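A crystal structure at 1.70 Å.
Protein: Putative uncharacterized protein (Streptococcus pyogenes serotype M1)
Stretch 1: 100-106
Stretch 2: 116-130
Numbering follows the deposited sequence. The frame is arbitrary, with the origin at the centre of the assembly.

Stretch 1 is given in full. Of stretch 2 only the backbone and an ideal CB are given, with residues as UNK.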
# COMPACT_ATOMS: atom_id res chain seq x y z
N LYS A 100 7.15 -1.92 1.67
CA LYS A 100 8.19 -1.07 2.31
C LYS A 100 7.57 0.31 2.50
O LYS A 100 7.01 0.87 1.55
CB LYS A 100 9.39 -1.00 1.38
CG LYS A 100 10.49 -0.08 1.91
CD LYS A 100 11.66 -0.03 0.88
CE LYS A 100 12.78 0.88 1.42
NZ LYS A 100 13.85 1.08 0.37
N PHE A 101 7.64 0.85 3.72
CA PHE A 101 7.02 2.13 3.95
C PHE A 101 7.74 2.85 5.10
O PHE A 101 8.53 2.20 5.81
CB PHE A 101 5.56 1.98 4.23
CG PHE A 101 5.21 1.33 5.57
CD1 PHE A 101 4.81 2.12 6.68
CD2 PHE A 101 5.20 -0.04 5.67
CE1 PHE A 101 4.45 1.47 7.91
CE2 PHE A 101 4.87 -0.67 6.88
CZ PHE A 101 4.46 0.08 7.97
N HIS A 102 7.45 4.13 5.29
CA HIS A 102 8.03 4.86 6.45
C HIS A 102 7.05 5.89 6.78
O HIS A 102 6.00 5.94 6.14
CB HIS A 102 9.41 5.42 6.08
CG HIS A 102 9.36 6.47 5.00
ND1 HIS A 102 9.53 6.19 3.69
CD2 HIS A 102 9.20 7.90 5.10
CE1 HIS A 102 9.46 7.35 2.96
NE2 HIS A 102 9.27 8.41 3.84
N PHE A 103 7.33 6.67 7.80
CA PHE A 103 6.43 7.79 8.04
C PHE A 103 7.19 9.10 8.23
O PHE A 103 8.38 9.10 8.53
CB PHE A 103 5.47 7.54 9.20
CG PHE A 103 6.12 7.28 10.54
CD1 PHE A 103 6.21 5.94 11.02
CD2 PHE A 103 6.58 8.33 11.34
CE1 PHE A 103 6.78 5.68 12.25
CE2 PHE A 103 7.12 8.07 12.59
CZ PHE A 103 7.23 6.74 13.04
N VAL A 104 6.47 10.19 8.02
CA VAL A 104 7.00 11.57 8.22
C VAL A 104 5.95 12.35 9.04
O VAL A 104 4.81 11.89 9.18
CB VAL A 104 7.18 12.28 6.83
CG1 VAL A 104 8.15 11.50 5.95
CG2 VAL A 104 5.83 12.50 6.17
N TRP A 105 6.32 13.52 9.61
CA TRP A 105 5.28 14.25 10.41
C TRP A 105 4.30 14.80 9.46
O TRP A 105 4.63 15.20 8.28
CB TRP A 105 5.94 15.36 11.31
CG TRP A 105 6.98 14.78 12.29
CD1 TRP A 105 8.31 15.24 12.51
CD2 TRP A 105 6.83 13.61 13.17
NE1 TRP A 105 8.94 14.45 13.43
CE2 TRP A 105 8.12 13.46 13.88
CE3 TRP A 105 5.79 12.70 13.44
CZ2 TRP A 105 8.33 12.43 14.81
CZ3 TRP A 105 5.98 11.74 14.41
CH2 TRP A 105 7.27 11.53 15.01
N ASN A 106 3.04 14.87 9.93
CA ASN A 106 1.95 15.37 9.14
C ASN A 106 1.92 16.92 9.27
O ASN A 106 1.50 17.44 10.29
CB ASN A 106 0.62 14.74 9.63
CG ASN A 106 -0.61 15.26 8.89
OD1 ASN A 106 -0.48 16.02 7.92
ND2 ASN A 106 -1.79 14.85 9.31
N UNK A 116 5.16 14.74 18.32
CA UNK A 116 6.17 14.33 17.28
C UNK A 116 7.36 13.64 17.93
O UNK A 116 8.48 14.23 18.03
CB UNK A 116 6.66 15.54 16.48
N UNK A 117 7.14 12.42 18.39
CA UNK A 117 8.11 11.68 19.21
C UNK A 117 8.53 10.45 18.46
O UNK A 117 7.80 9.45 18.44
CB UNK A 117 7.53 11.31 20.58
N UNK A 118 9.68 10.50 17.81
CA UNK A 118 10.04 9.44 16.90
C UNK A 118 10.20 8.08 17.61
O UNK A 118 9.70 7.09 17.06
CB UNK A 118 11.34 9.81 16.18
N UNK A 119 10.79 8.02 18.81
CA UNK A 119 10.99 6.70 19.46
C UNK A 119 9.65 6.10 19.83
O UNK A 119 9.47 4.88 19.70
CB UNK A 119 11.87 6.82 20.71
N UNK A 120 8.72 6.95 20.28
CA UNK A 120 7.38 6.49 20.64
C UNK A 120 6.70 5.85 19.42
O UNK A 120 6.18 4.74 19.45
CB UNK A 120 6.54 7.65 21.18
N UNK A 121 6.64 6.61 18.33
CA UNK A 121 5.87 6.13 17.16
C UNK A 121 6.53 5.01 16.42
O UNK A 121 5.81 4.12 15.90
CB UNK A 121 5.63 7.28 16.18
N UNK A 122 7.85 5.01 16.36
CA UNK A 122 8.57 3.84 15.80
C UNK A 122 8.36 2.56 16.61
O UNK A 122 8.11 1.49 16.01
CB UNK A 122 10.07 4.14 15.72
N UNK A 123 8.33 2.65 17.94
CA UNK A 123 8.08 1.48 18.80
C UNK A 123 6.70 0.88 18.65
O UNK A 123 6.52 -0.34 18.50
CB UNK A 123 8.29 1.86 20.27
N UNK A 124 5.72 1.78 18.63
CA UNK A 124 4.36 1.37 18.42
C UNK A 124 4.14 0.78 17.06
O UNK A 124 3.41 -0.22 16.92
CB UNK A 124 3.42 2.56 18.63
N UNK A 125 4.77 1.38 16.03
CA UNK A 125 4.65 0.84 14.70
C UNK A 125 5.23 -0.61 14.67
O UNK A 125 4.60 -1.50 14.15
CB UNK A 125 5.37 1.75 13.70
N UNK A 126 6.43 -0.80 15.20
CA UNK A 126 6.95 -2.16 15.25
C UNK A 126 6.04 -3.18 15.98
O UNK A 126 5.82 -4.31 15.47
CB UNK A 126 8.32 -2.13 15.93
N UNK A 127 5.54 -2.83 17.16
CA UNK A 127 4.58 -3.67 17.92
C UNK A 127 3.28 -3.92 17.18
O UNK A 127 2.79 -5.05 17.18
CB UNK A 127 4.26 -3.01 19.26
N UNK A 128 2.79 -2.88 16.49
CA UNK A 128 1.53 -3.00 15.69
C UNK A 128 1.71 -3.96 14.53
O UNK A 128 0.85 -4.84 14.31
CB UNK A 128 1.09 -1.64 15.15
N UNK A 129 2.86 -3.90 13.85
CA UNK A 129 3.15 -4.81 12.78
C UNK A 129 3.19 -6.26 13.31
O UNK A 129 2.54 -7.18 12.72
CB UNK A 129 4.47 -4.43 12.11
N UNK A 130 3.91 -6.44 14.39
CA UNK A 130 4.11 -7.76 14.95
C UNK A 130 2.80 -8.45 15.34
O UNK A 130 2.70 -9.70 15.23
CB UNK A 130 5.03 -7.66 16.17

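The strand 100-105 runs nearly antiparallel to the helix 118-130 (150° between their directions) and offers it three aromatic rings, Phe101, Phe103 and Trp105, in a row along the helix.

Position 116 precedes the helix, and its CA-to-CB bond points toward the indole; the ideal CB lies 3.6 Å from Trp105 CE2. A side chain that spreads flat over an aromatic face would suit, whether a long aliphatic chain, an arginine or a lysine, and the carbonyl of Asn106 lies farther along for a donor. The residue is Arg116. Its CB sits 3.7 Å from the centroid of the six-membered ring of Trp105 in a CH-pi contact, its extended chain brings CD to 3.5 Å from Trp105 CG, and the guanidinium places NH2 3.1 Å from Asn106 O.

At 117 the CB points away into space free of stretch 1, so many residues would fit; its place just before the helix would favour a capping serine, threonine or aspartate on general grounds. It is Leu117, whose backbone N packs 3.5 Å from Trp105 CH2.

Position 118 opens the helix with phi -63° and a sideways CB 4.2 Å from Trp105 CZ2. Small apolar residues or proline would do, since a first helical turn needs no amide donor. Pro118 sets CD 3.7 Å from Trp105 CZ2, at the indole edge.

Stretch 1 places no demand on 119 and 120, and helix-compatible residues would do; they are Ala119 and Lys120.

Position 121 points toward the strand, its CB 3.6 Å from Phe103 CZ and 4.7 Å from Trp105 CH2. Medium apolar or aromatic residues would suit. His121 keeps CB against Phe103 and turns its ring (chi1 -68°) to meet Trp105 rim to rim, its centroid 5.9 Å from that of the six-membered ring.

At 122 the CB is sideways, 4.7 Å from Phe103 CZ, and a flexible chain could graze the ring with its aliphatic part. In Glu122, CG lies 3.9 Å from Phe103 CZ.

Positions 123 and 124 are out of reach, so any helix-compatible side chain would do: Ala123 and Ile124.

Position 125 points toward Phe101 and Phe103, with CB 4.4 Å from Phe103 CE1. Leucine, isoleucine or methionine would fit. Met125 reaches both rings: SD is 3.8 Å from Phe101 CE1, at the ring edge, and CE is 4.2 Å from Phe103 CD1.

Positions 126, 127 and 128 are out of reach and equally open: Glu126, Arg127 and Ser128, whose OG donates to Ile124 O (2.6 Å).

Position 129 points toward the strand with room before Phe101, asking for a branched or long apolar chain. Ile129 extends CD1 to 3.9 Å from Phe101 CZ. Position 130 is out of reach, leaving any helix-compatible residue possible; it is Arg130.

Stretch 2, residues 116-130: RLPAKHEAIMERSIR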
# COMPACT_ATOMS: atom_id res chain seq x y z
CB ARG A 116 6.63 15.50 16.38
CG ARG A 116 5.50 16.05 15.54
CD ARG A 116 5.91 17.17 14.64
NE ARG A 116 4.77 17.59 13.84
CZ ARG A 116 4.83 18.39 12.77
NH1 ARG A 116 5.99 18.98 12.46
NH2 ARG A 116 3.74 18.66 12.08
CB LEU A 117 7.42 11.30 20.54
CG LEU A 117 6.84 12.53 21.30
CD1 LEU A 117 5.69 12.21 22.29
CD2 LEU A 117 7.97 13.28 22.00
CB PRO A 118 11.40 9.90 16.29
CG PRO A 118 11.75 11.17 16.94
CD PRO A 118 10.58 11.68 17.71
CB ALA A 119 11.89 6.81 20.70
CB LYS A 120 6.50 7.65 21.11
CG LYS A 120 5.04 7.23 21.49
CD LYS A 120 4.14 8.48 21.65
CE LYS A 120 2.65 8.18 21.79
NZ LYS A 120 1.89 9.44 22.04
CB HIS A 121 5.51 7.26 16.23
CG HIS A 121 4.54 8.21 16.84
ND1 HIS A 121 3.31 7.83 17.24
CD2 HIS A 121 4.67 9.54 17.19
CE1 HIS A 121 2.61 8.88 17.69
NE2 HIS A 121 3.46 9.94 17.73
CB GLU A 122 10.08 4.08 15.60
CG GLU A 122 10.45 5.08 14.51
CD GLU A 122 11.91 4.94 14.08
OE1 GLU A 122 12.32 5.48 13.05
OE2 GLU A 122 12.69 4.25 14.80
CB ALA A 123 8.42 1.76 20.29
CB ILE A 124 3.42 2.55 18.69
CG1 ILE A 124 3.61 2.95 20.16
CG2 ILE A 124 1.95 2.15 18.48
CD1 ILE A 124 2.67 4.05 20.59
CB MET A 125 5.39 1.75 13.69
CG MET A 125 5.23 1.24 12.23
SD MET A 125 3.52 1.23 11.58
CE MET A 125 3.19 2.99 11.22
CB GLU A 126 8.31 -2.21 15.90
CG GLU A 126 9.24 -1.17 15.40
CD GLU A 126 10.56 -1.22 16.18
OE1 GLU A 126 11.59 -0.92 15.55
OE2 GLU A 126 10.57 -1.55 17.40
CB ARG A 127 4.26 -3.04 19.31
CG ARG A 127 5.54 -2.99 20.16
CD ARG A 127 5.27 -2.78 21.64
NE ARG A 127 5.65 -1.43 22.07
CZ ARG A 127 4.80 -0.44 22.32
NH1 ARG A 127 5.27 0.75 22.73
NH2 ARG A 127 3.48 -0.61 22.19
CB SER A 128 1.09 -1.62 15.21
OG SER A 128 0.89 -0.80 16.35
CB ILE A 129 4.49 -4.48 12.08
CG1 ILE A 129 4.32 -3.22 11.16
CG2 ILE A 129 4.98 -5.71 11.32
CD1 ILE A 129 5.56 -2.48 10.74
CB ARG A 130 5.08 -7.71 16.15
CG ARG A 130 5.50 -9.12 16.60
CD ARG A 130 6.90 -9.13 17.21
NE ARG A 130 7.97 -8.64 16.31
CZ ARG A 130 9.19 -8.36 16.75
NH1 ARG A 130 9.46 -8.52 18.06
NH2 ARG A 130 10.16 -7.96 15.94
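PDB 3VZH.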